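Local coordinates for tubulin-like protein CetZ (Methanosaeta thermophila, PDB 3ZID) that binds GTP and probably hydrolyses it, as a tubulin-like cytoskeletal protein thought to control archaeal cell shape, at residues A[47-51]-A[116-120]. Sequence-based numbering, arbitrary orientation.
Sequences AINTA and TGSSF. With GDP (guanosine-5'-diphosphate), chain C.
Phe120 lays its ring obliquely against Thr50 CG2 and Ile48 CG2, with Phe120 CZ 3.6 Å from Thr50 CG2 and Phe120 CE2 4.5 Å from Ile48 CG2. Its chi1 near -85° brings the ring across from the first turn of helix 117-131 to the C-terminal end of strand 42-49; Phe86 of helix 79-98 meets the same ring edge-to-face. Residues 47-49 are extended, and at Thr50 the backbone turns (phi/psi -94/-10), leaving Ala51 as N-cap of helix 52-56. Asn49 holds this bend as an Asx turn: its OD1 accepts from Ala51 N at 3.0 Å and, weakly, from Thr50 N at 2.8 Å, while its ND2 hydrogen-bonds to Asn14 OD1 of the GTP site.

Between the segments, the closest CA atoms are those of Thr50 and Thr116, 6.9 Å apart. Both CB atoms point across the gap, Thr50 with chi1 p and Thr116 with chi1 m, so that Thr50 OG1 and Thr116 OG1 hydrogen-bond at 2.8 Å. About 188 Å² is buried in all.

Phe120 N donates a hydrogen bond to Thr116 O at 2.9 Å as the helix begins, and the amides at this end face the nucleotide: Thr116 N donates a hydrogen bond to GDP O3B at 2.9 Å and Gly117 N one to GDP O1B at 2.8 Å. Gly117 passes close to the phosphate, where a CB would crowd O1B. Residues 114-118 read GGTGS, the glycine-rich phosphate-binding loop characteristic of the tubulin/FtsZ GTPase domain, here packed against the C-terminal end of strand 42-49, two places away in the parallel sheet from strand 105-111, which leads into the loop.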
ATOM      1  N   ALA A  47      -4.189   8.781  12.310  1.00 22.36           N
ATOM      2  CA  ALA A  47      -5.030   7.651  11.983  1.00 19.92           C
ATOM      3  C   ALA A  47      -6.451   8.168  11.766  1.00 24.04           C
ATOM      4  O   ALA A  47      -7.054   8.742  12.664  1.00 24.63           O
ATOM      5  CB  ALA A  47      -5.003   6.652  13.099  1.00 22.08           C
ATOM      6  N   ILE A  48      -6.989   7.954  10.575  1.00 27.13           N
ATOM      7  CA  ILE A  48      -8.321   8.452  10.253  1.00 22.78           C
ATOM      8  C   ILE A  48      -9.265   7.263  10.045  1.00 20.08           C
ATOM      9  O   ILE A  48      -8.922   6.295   9.355  1.00 22.33           O
ATOM     10  CB  ILE A  48      -8.258   9.364   9.005  1.00 25.51           C
ATOM     11  CG1 ILE A  48      -7.168  10.428   9.204  1.00 25.40           C
ATOM     12  CG2 ILE A  48      -9.625  10.009   8.730  1.00 27.72           C
ATOM     13  CD1 ILE A  48      -6.851  11.284   7.997  1.00 20.73           C
ATOM     14  N   ASN A  49     -10.449   7.335  10.656  1.00 23.44           N
ATOM     15  CA  ASN A  49     -11.450   6.277  10.540  1.00 23.46           C
ATOM     16  C   ASN A  49     -12.869   6.759  10.842  1.00 28.39           C
ATOM     17  O   ASN A  49     -13.071   7.699  11.604  1.00 33.63           O
ATOM     18  CB  ASN A  49     -11.106   5.115  11.475  1.00 22.04           C
ATOM     19  CG  ASN A  49     -11.524   3.769  10.916  1.00 27.98           C
ATOM     20  OD1 ASN A  49     -12.568   3.640  10.263  1.00 26.93           O
ATOM     21  ND2 ASN A  49     -10.693   2.755  11.146  1.00 22.44           N
ATOM     22  N   THR A  50     -13.846   6.098  10.233  1.00 31.28           N
ATOM     23  CA  THR A  50     -15.248   6.372  10.505  1.00 32.63           C
ATOM     24  C   THR A  50     -15.758   5.431  11.582  1.00 32.67           C
ATOM     25  O   THR A  50     -16.861   5.601  12.078  1.00 40.38           O
ATOM     26  CB  THR A  50     -16.104   6.133   9.265  1.00 30.36           C
ATOM     27  OG1 THR A  50     -15.909   4.788   8.800  1.00 32.44           O
ATOM     28  CG2 THR A  50     -15.737   7.113   8.162  1.00 27.91           C
ATOM     29  N   ALA A  51     -14.959   4.434  11.938  1.00 30.81           N
ATOM     30  CA  ALA A  51     -15.353   3.489  12.978  1.00 29.74           C
ATOM     31  C   ALA A  51     -14.532   3.729  14.234  1.00 36.31           C
ATOM     32  O   ALA A  51     -13.330   3.471  14.257  1.00 37.71           O
ATOM     33  CB  ALA A  51     -15.187   2.062  12.484  1.00 25.11           C
ATOM     34  N   THR A 116     -14.013   2.587   3.784  1.00 24.61           N
ATOM     35  CA  THR A 116     -13.525   3.875   4.254  1.00 26.48           C
ATOM     36  C   THR A 116     -12.196   4.254   3.621  1.00 25.16           C
ATOM     37  O   THR A 116     -12.087   5.281   2.926  1.00 24.74           O
ATOM     38  CB  THR A 116     -13.426   3.945   5.796  1.00 29.28           C
ATOM     39  OG1 THR A 116     -14.734   3.880   6.370  1.00 32.80           O
ATOM     40  CG2 THR A 116     -12.756   5.238   6.230  1.00 33.07           C
ATOM     41  N   GLY A 117     -11.178   3.441   3.875  1.00 28.05           N
ATOM     42  CA  GLY A 117      -9.863   3.736   3.348  1.00 21.52           C
ATOM     43  C   GLY A 117      -9.860   3.923   1.844  1.00 16.92           C
ATOM     44  O   GLY A 117      -9.371   4.925   1.322  1.00 21.99           O
ATOM     45  N   SER A 118     -10.453   2.962   1.148  1.00 21.58           N
ATOM     46  CA  SER A 118     -10.373   2.917  -0.301  1.00 20.82           C
ATOM     47  C   SER A 118     -11.076   4.068  -0.988  1.00 21.69           C
ATOM     48  O   SER A 118     -10.724   4.392  -2.113  1.00 23.47           O
ATOM     49  CB  SER A 118     -10.935   1.598  -0.821  1.00 27.49           C
ATOM     50  OG  SER A 118     -12.347   1.597  -0.755  1.00 32.36           O
ATOM     51  N   SER A 119     -12.055   4.684  -0.320  1.00 22.59           N
ATOM     52  CA  SER A 119     -12.798   5.803  -0.912  1.00 26.33           C
ATOM     53  C   SER A 119     -12.260   7.160  -0.487  1.00 29.10           C
ATOM     54  O   SER A 119     -12.114   8.063  -1.309  1.00 29.97           O
ATOM     55  CB  SER A 119     -14.300   5.709  -0.604  1.00 25.49           C
ATOM     56  OG  SER A 119     -14.555   5.696   0.788  1.00 26.23           O
ATOM     57  N   PHE A 120     -11.968   7.301   0.800  1.00 28.71           N
ATOM     58  CA  PHE A 120     -11.380   8.528   1.331  1.00 24.73           C
ATOM     59  C   PHE A 120     -10.050   8.838   0.657  1.00 24.02           C
ATOM     60  O   PHE A 120      -9.745   9.983   0.356  1.00 30.10           O
ATOM     61  CB  PHE A 120     -11.074   8.370   2.822  1.00 30.30           C
ATOM     62  CG  PHE A 120     -12.228   8.653   3.741  1.00 30.05           C
ATOM     63  CD1 PHE A 120     -13.518   8.218   3.444  1.00 25.83           C
ATOM     64  CD2 PHE A 120     -12.001   9.330   4.938  1.00 30.60           C
ATOM     65  CE1 PHE A 120     -14.571   8.480   4.321  1.00 27.99           C
ATOM     66  CE2 PHE A 120     -13.032   9.599   5.821  1.00 29.25           C
ATOM     67  CZ  PHE A 120     -14.333   9.172   5.512  1.00 31.59           C
TER
HETATM   68  PB  GDP C 999     -12.167   0.026   5.892  1.00 21.50           P
HETATM   69  O1B GDP C 999     -11.271   0.905   5.037  1.00 19.75           O
HETATM   70  O2B GDP C 999     -11.929   0.320   7.361  1.00 20.81           O
HETATM   71  O3B GDP C 999     -13.612   0.312   5.520  1.00 21.17           O
HETATM   72  O3A GDP C 999     -11.891  -1.517   5.551  1.00 30.29           O
HETATM   73  PA  GDP C 999     -10.483  -2.238   5.827  1.00 21.73           P
HETATM   74  O1A GDP C 999     -10.593  -3.197   6.960  1.00 19.00           O
HETATM   75  O2A GDP C 999      -9.331  -1.272   5.997  1.00 22.06           O
HETATM   76  O5' GDP C 999     -10.303  -2.977   4.429  1.00 25.02           O
HETATM   77  C5' GDP C 999     -10.405  -4.391   4.381  1.00 26.63           C
HETATM   78  C4' GDP C 999      -9.215  -4.912   3.588  1.00 22.92           C
HETATM   79  O4' GDP C 999      -8.028  -4.605   4.321  1.00 18.04           O
HETATM   80  C3' GDP C 999      -9.306  -6.410   3.493  1.00 15.33           C
HETATM   81  O3' GDP C 999      -8.603  -6.785   2.311  1.00 22.01           O
HETATM   82  C2' GDP C 999      -8.558  -6.857   4.719  1.00 21.96           C
HETATM   83  O2' GDP C 999      -8.006  -8.150   4.499  1.00 20.99           O
HETATM   84  C1' GDP C 999      -7.455  -5.821   4.811  1.00 19.80           C
HETATM   85  N9  GDP C 999      -7.000  -5.512   6.167  1.00 18.52           N
HETATM   86  C8  GDP C 999      -7.755  -5.146   7.221  1.00 17.14           C
HETATM   87  N7  GDP C 999      -6.970  -4.878   8.293  1.00 24.03           N
HETATM   88  C5  GDP C 999      -5.693  -5.078   7.907  1.00 17.03           C
HETATM   89  C6  GDP C 999      -4.370  -4.959   8.527  1.00 14.57           C
HETATM   90  O6  GDP C 999      -4.265  -4.633   9.716  1.00 21.86           O
HETATM   91  N1  GDP C 999      -3.302  -5.234   7.781  1.00 14.27           N
HETATM   92  C2  GDP C 999      -3.393  -5.608   6.498  1.00 17.84           C
HETATM   93  N2  GDP C 999      -2.252  -5.875   5.828  1.00 17.35           N
HETATM   94  N3  GDP C 999      -4.571  -5.741   5.841  1.00 18.13           N
HETATM   95  C4  GDP C 999      -5.722  -5.479   6.498  1.00 20.20           C